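PDB 6YHH: beta-N-acetylglucosaminidase-like protein Glycoside hydrolase family 20 from Flavobacterium johnsoniae, which probably hydrolyses terminal beta-linked N-acetylglucosamine residues from chitin oligosaccharides, as a family 20 beta-N-acetylhexosaminidase of bacterial chitin metabolism. Local coordinates for residues A[25-37]-A[56-68]. Numbering follows the deposited sequence.
Sequences LTKNFKVNISGNP and TGIFFEQGFITKL
Gln62 reaches across to strand 31-35 and pairs its side-chain amide with the backbone of Val31. CB starts toward the strand, and CG stands anti to the carbonyl carbon (chi1 -76°). The rest runs extended, bringing CD within 3.9 Å of both Val31 N and Val31 O. At the tip, OE1 accepts from Val31 N at 3.0 Å in a fairly straight bond (162° at the hydrogen), and lies close to Lys30 CA. NE2 donates to Val31 O at 3.1 Å, in the plane of that carbonyl and on a lone pair, and lies near Val31 CG1. A water donates to OE1 and to Phe29 O and accepts from Gln62 N. The side chain does what a neighbouring strand would do at Val31, on the edge of strand 31-35 away from strand 76-80. With an alanine here, Val31 N and Val31 O would probably lose these partners, and a gap open beside Leu49 of helix 40-56.

Apolar packing lies to both sides. Phe29 CD2 sits over one face of the Phe60 ring, whose edge meets Thr26 O. Val31 CG1 touches Ile65, and Ile33 CD1 meets Ile65 CG2 at 3.7 Å. Leu68 CD2 rests against both Ile33 CG2 and Pro37 CG.

At the far end Lys27 bends at chi4 (88°), and NZ bonds to Phe59 O at 2.8 Å and Ile58 O at 3.2 Å. The contact joins the sheet of the family 20 domain 2 to the loop after helix 40-56. Its chemistry implies that an amide and water, not a paired strand, serve Val31 and Phe29 O.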
loop_
_atom_site.group_PDB
_atom_site.type_symbol
_atom_site.label_atom_id
_atom_site.label_comp_id
_atom_site.label_asym_id
_atom_site.label_seq_id
_atom_site.Cartn_x
_atom_site.Cartn_y
_atom_site.Cartn_z
ATOM N N LEU A 25 -23.978 9.826 -17.674
ATOM C CA LEU A 25 -22.950 10.638 -17.030
ATOM C C LEU A 25 -22.102 11.358 -18.098
ATOM O O LEU A 25 -21.646 10.734 -19.108
ATOM C CB LEU A 25 -22.015 9.748 -16.179
ATOM C CG LEU A 25 -22.174 9.706 -14.714
ATOM C CD1 LEU A 25 -21.123 8.679 -14.216
ATOM C CD2 LEU A 25 -21.930 11.055 -14.071
ATOM N N THR A 26 -21.981 12.657 -17.908
ATOM C CA THR A 26 -21.275 13.516 -18.838
ATOM C C THR A 26 -20.444 14.485 -18.055
ATOM O O THR A 26 -20.504 14.577 -16.842
ATOM C CB THR A 26 -22.255 14.421 -19.636
ATOM O OG1 THR A 26 -22.809 15.414 -18.787
ATOM C CG2 THR A 26 -23.316 13.549 -20.284
ATOM N N LYS A 27 -19.693 15.300 -18.803
ATOM C CA LYS A 27 -18.905 16.342 -18.216
ATOM C C LYS A 27 -19.696 17.476 -17.547
ATOM O O LYS A 27 -19.150 18.289 -16.804
ATOM C CB LYS A 27 -17.923 16.896 -19.288
ATOM C CG LYS A 27 -16.600 17.388 -18.684
ATOM C CD LYS A 27 -15.598 17.583 -19.789
ATOM C CE LYS A 27 -14.483 18.402 -19.233
ATOM N NZ LYS A 27 -13.511 17.519 -18.624
ATOM N N ASN A 28 -21.018 17.481 -17.713
ATOM C CA ASN A 28 -21.901 18.426 -17.030
ATOM C C ASN A 28 -22.185 18.036 -15.594
ATOM O O ASN A 28 -22.734 18.808 -14.820
ATOM C CB ASN A 28 -23.278 18.549 -17.775
ATOM C CG ASN A 28 -24.080 19.744 -17.279
ATOM O OD1 ASN A 28 -23.514 20.856 -17.182
ATOM N ND2 ASN A 28 -25.378 19.536 -16.895
ATOM N N PHE A 29 -21.853 16.781 -15.237
ATOM C CA PHE A 29 -22.117 16.320 -13.894
ATOM C C PHE A 29 -21.506 17.122 -12.757
ATOM O O PHE A 29 -20.271 17.369 -12.713
ATOM C CB PHE A 29 -21.721 14.868 -13.764
ATOM C CG PHE A 29 -22.170 14.200 -12.474
ATOM C CD1 PHE A 29 -23.470 13.711 -12.355
ATOM C CD2 PHE A 29 -21.314 14.023 -11.411
ATOM C CE1 PHE A 29 -23.864 13.092 -11.189
ATOM C CE2 PHE A 29 -21.729 13.352 -10.248
ATOM C CZ PHE A 29 -23.020 12.935 -10.136
ATOM N N LYS A 30 -22.381 17.507 -11.837
ATOM C CA LYS A 30 -22.049 18.188 -10.622
ATOM C C LYS A 30 -22.913 17.740 -9.454
ATOM O O LYS A 30 -24.003 17.157 -9.660
ATOM C CB LYS A 30 -22.216 19.749 -10.827
ATOM C CG LYS A 30 -21.273 20.370 -11.830
ATOM C CD LYS A 30 -21.433 21.897 -11.941
ATOM C CE LYS A 30 -22.486 22.270 -13.012
ATOM N NZ LYS A 30 -22.453 21.757 -14.449
ATOM N N VAL A 31 -22.439 18.040 -8.249
ATOM C CA VAL A 31 -23.071 17.719 -6.993
ATOM C C VAL A 31 -23.336 18.954 -6.155
ATOM O O VAL A 31 -22.548 19.896 -6.083
ATOM C CB VAL A 31 -22.281 16.643 -6.189
ATOM C CG1 VAL A 31 -20.942 17.176 -5.732
ATOM C CG2 VAL A 31 -23.075 16.125 -5.009
ATOM N N ASN A 32 -24.466 18.911 -5.461
ATOM C CA ASN A 32 -24.921 19.973 -4.565
ATOM C C ASN A 32 -25.472 19.350 -3.314
ATOM O O ASN A 32 -26.114 18.282 -3.426
ATOM C CB ASN A 32 -26.058 20.750 -5.248
ATOM C CG ASN A 32 -26.410 22.011 -4.495
ATOM O OD1 ASN A 32 -25.548 22.867 -4.258
ATOM N ND2 ASN A 32 -27.706 22.109 -4.061
ATOM N N ILE A 33 -25.240 20.013 -2.198
ATOM C CA ILE A 33 -25.632 19.546 -0.908
ATOM C C ILE A 33 -26.507 20.617 -0.239
ATOM O O ILE A 33 -26.137 21.802 -0.230
ATOM C CB ILE A 33 -24.442 19.273 0.032
ATOM C CG1 ILE A 33 -23.387 18.374 -0.642
ATOM C CG2 ILE A 33 -24.924 18.654 1.324
ATOM C CD1 ILE A 33 -22.124 18.374 0.169
ATOM N N SER A 34 -27.587 20.168 0.382
ATOM C CA SER A 34 -28.541 21.064 1.031
ATOM C C SER A 34 -29.021 20.535 2.355
ATOM O O SER A 34 -28.748 19.388 2.764
ATOM C CB SER A 34 -29.731 21.329 0.116
ATOM O OG SER A 34 -30.501 20.159 -0.057
ATOM N N GLY A 35 -29.662 21.431 3.102
ATOM C CA GLY A 35 -30.176 21.043 4.371
ATOM C C GLY A 35 -29.271 21.398 5.509
ATOM O O GLY A 35 -28.669 22.510 5.587
ATOM N N ASN A 36 -29.182 20.493 6.462
ATOM C CA ASN A 36 -28.390 20.758 7.677
ATOM C C ASN A 36 -27.607 19.491 8.064
ATOM O O ASN A 36 -27.734 18.981 9.138
ATOM C CB ASN A 36 -29.229 21.251 8.860
ATOM C CG ASN A 36 -28.406 21.621 10.068
ATOM O OD1 ASN A 36 -27.294 22.071 9.957
ATOM N ND2 ASN A 36 -28.947 21.369 11.255
ATOM N N PRO A 37 -26.753 19.054 7.143
ATOM C CA PRO A 37 -25.813 17.934 7.530
ATOM C C PRO A 37 -24.689 18.341 8.469
ATOM O O PRO A 37 -24.314 19.539 8.559
ATOM C CB PRO A 37 -25.156 17.608 6.203
ATOM C CG PRO A 37 -25.128 18.925 5.475
ATOM C CD PRO A 37 -26.463 19.596 5.808
ATOM N N THR A 56 -14.478 6.512 -14.439
ATOM C CA THR A 56 -15.088 6.979 -15.681
ATOM C C THR A 56 -14.243 7.823 -16.596
ATOM O O THR A 56 -14.561 7.916 -17.827
ATOM C CB THR A 56 -16.368 7.775 -15.410
ATOM O OG1 THR A 56 -16.139 8.922 -14.576
ATOM C CG2 THR A 56 -17.396 6.891 -14.779
ATOM N N GLY A 57 -13.232 8.509 -16.021
ATOM C CA GLY A 57 -12.311 9.254 -16.880
ATOM C C GLY A 57 -12.965 10.499 -17.485
ATOM O O GLY A 57 -12.493 10.973 -18.562
ATOM N N ILE A 58 -13.932 11.072 -16.800
ATOM C CA ILE A 58 -14.687 12.205 -17.338
ATOM C C ILE A 58 -13.986 13.524 -17.135
ATOM O O ILE A 58 -14.083 14.380 -18.016
ATOM C CB ILE A 58 -16.141 12.174 -16.844
ATOM C CG1 ILE A 58 -16.822 10.975 -17.508
ATOM C CG2 ILE A 58 -16.818 13.539 -17.157
ATOM C CD1 ILE A 58 -18.210 10.649 -17.023
ATOM N N PHE A 59 -13.260 13.673 -16.036
ATOM C CA PHE A 59 -12.615 14.915 -15.582
ATOM C C PHE A 59 -13.681 15.931 -15.177
ATOM O O PHE A 59 -13.920 16.946 -15.867
ATOM C CB PHE A 59 -11.635 15.479 -16.638
ATOM C CG PHE A 59 -10.357 14.662 -16.816
ATOM C CD1 PHE A 59 -10.346 13.377 -17.319
ATOM C CD2 PHE A 59 -9.159 15.243 -16.470
ATOM C CE1 PHE A 59 -9.150 12.673 -17.491
ATOM C CE2 PHE A 59 -7.980 14.518 -16.630
ATOM C CZ PHE A 59 -8.005 13.249 -17.085
ATOM N N PHE A 60 -14.344 15.647 -14.073
ATOM C CA PHE A 60 -15.453 16.501 -13.582
ATOM C C PHE A 60 -14.934 17.886 -13.257
ATOM O O PHE A 60 -13.786 18.072 -12.835
ATOM C CB PHE A 60 -16.087 15.851 -12.326
ATOM C CG PHE A 60 -16.748 14.530 -12.616
ATOM C CD1 PHE A 60 -17.628 14.419 -13.616
ATOM C CD2 PHE A 60 -16.494 13.397 -11.818
ATOM C CE1 PHE A 60 -18.291 13.245 -13.886
ATOM C CE2 PHE A 60 -17.176 12.239 -12.058
ATOM C CZ PHE A 60 -18.018 12.118 -13.118
ATOM N N GLU A 61 -15.819 18.859 -13.386
ATOM C CA GLU A 61 -15.479 20.267 -13.058
ATOM C C GLU A 61 -15.117 20.553 -11.650
ATOM O O GLU A 61 -14.243 21.340 -11.401
ATOM C CB GLU A 61 -16.650 21.231 -13.474
ATOM N N GLN A 62 -15.803 20.014 -10.656
ATOM C CA GLN A 62 -15.576 20.372 -9.307
ATOM C C GLN A 62 -14.334 19.704 -8.749
ATOM O O GLN A 62 -14.080 18.503 -9.054
ATOM C CB GLN A 62 -16.769 19.893 -8.464
ATOM C CG GLN A 62 -17.993 20.764 -8.633
ATOM C CD GLN A 62 -19.183 20.091 -8.043
ATOM O OE1 GLN A 62 -19.669 19.114 -8.594
ATOM N NE2 GLN A 62 -19.589 20.538 -6.850
ATOM N N GLY A 63 -13.624 20.464 -7.929
ATOM C CA GLY A 63 -12.509 19.909 -7.186
ATOM C C GLY A 63 -13.014 19.499 -5.814
ATOM O O GLY A 63 -13.763 18.540 -5.715
ATOM N N PHE A 64 -12.638 20.244 -4.803
ATOM C CA PHE A 64 -13.136 20.001 -3.425
ATOM C C PHE A 64 -14.540 20.580 -3.204
ATOM O O PHE A 64 -14.841 21.687 -3.675
ATOM C CB PHE A 64 -12.156 20.585 -2.439
ATOM C CG PHE A 64 -10.811 19.861 -2.405
ATOM C CD1 PHE A 64 -9.808 20.226 -3.274
ATOM C CD2 PHE A 64 -10.584 18.778 -1.532
ATOM C CE1 PHE A 64 -8.587 19.552 -3.277
ATOM C CE2 PHE A 64 -9.349 18.081 -1.536
ATOM C CZ PHE A 64 -8.352 18.495 -2.406
ATOM N N ILE A 65 -15.396 19.822 -2.501
ATOM C CA ILE A 65 -16.749 20.262 -2.105
ATOM C C ILE A 65 -16.618 20.646 -0.629
ATOM O O ILE A 65 -16.149 19.859 0.222
ATOM C CB ILE A 65 -17.764 19.150 -2.399
ATOM C CG1 ILE A 65 -18.043 19.037 -3.900
ATOM C CG2 ILE A 65 -19.061 19.426 -1.644
ATOM C CD1 ILE A 65 -17.296 17.930 -4.543
ATOM N N THR A 66 -16.949 21.918 -0.301
ATOM C CA THR A 66 -16.719 22.441 1.037
ATOM C C THR A 66 -17.890 23.160 1.752
ATOM O O THR A 66 -17.797 23.361 2.983
ATOM C CB THR A 66 -15.537 23.435 1.053
ATOM O OG1 THR A 66 -15.778 24.470 0.122
ATOM C CG2 THR A 66 -14.251 22.710 0.654
ATOM N N LYS A 67 -18.916 23.530 0.986
ATOM C CA LYS A 67 -20.097 24.293 1.509
ATOM C C LYS A 67 -21.390 23.771 0.917
ATOM O O LYS A 67 -21.431 23.111 -0.112
ATOM C CB LYS A 67 -19.959 25.770 1.099
ATOM C CG LYS A 67 -18.730 26.556 1.630
ATOM C CD LYS A 67 -18.613 27.964 0.988
ATOM N N LEU A 68 -22.471 24.138 1.594
ATOM C CA LEU A 68 -23.792 23.921 1.084
ATOM C C LEU A 68 -24.088 24.810 -0.102
ATOM O O LEU A 68 -23.600 25.947 -0.193
ATOM C CB LEU A 68 -24.838 24.149 2.186
ATOM C CG LEU A 68 -24.682 23.377 3.490
ATOM C CD1 LEU A 68 -25.648 23.877 4.581
ATOM C CD2 LEU A 68 -24.852 21.894 3.302
HETATM O O HOH W 1 -18.378 18.135 -14.409
HETATM O O HOH W 2 -18.297 18.243 -10.872
HETATM O O HOH W 3 -23.130 22.052 -2.193
#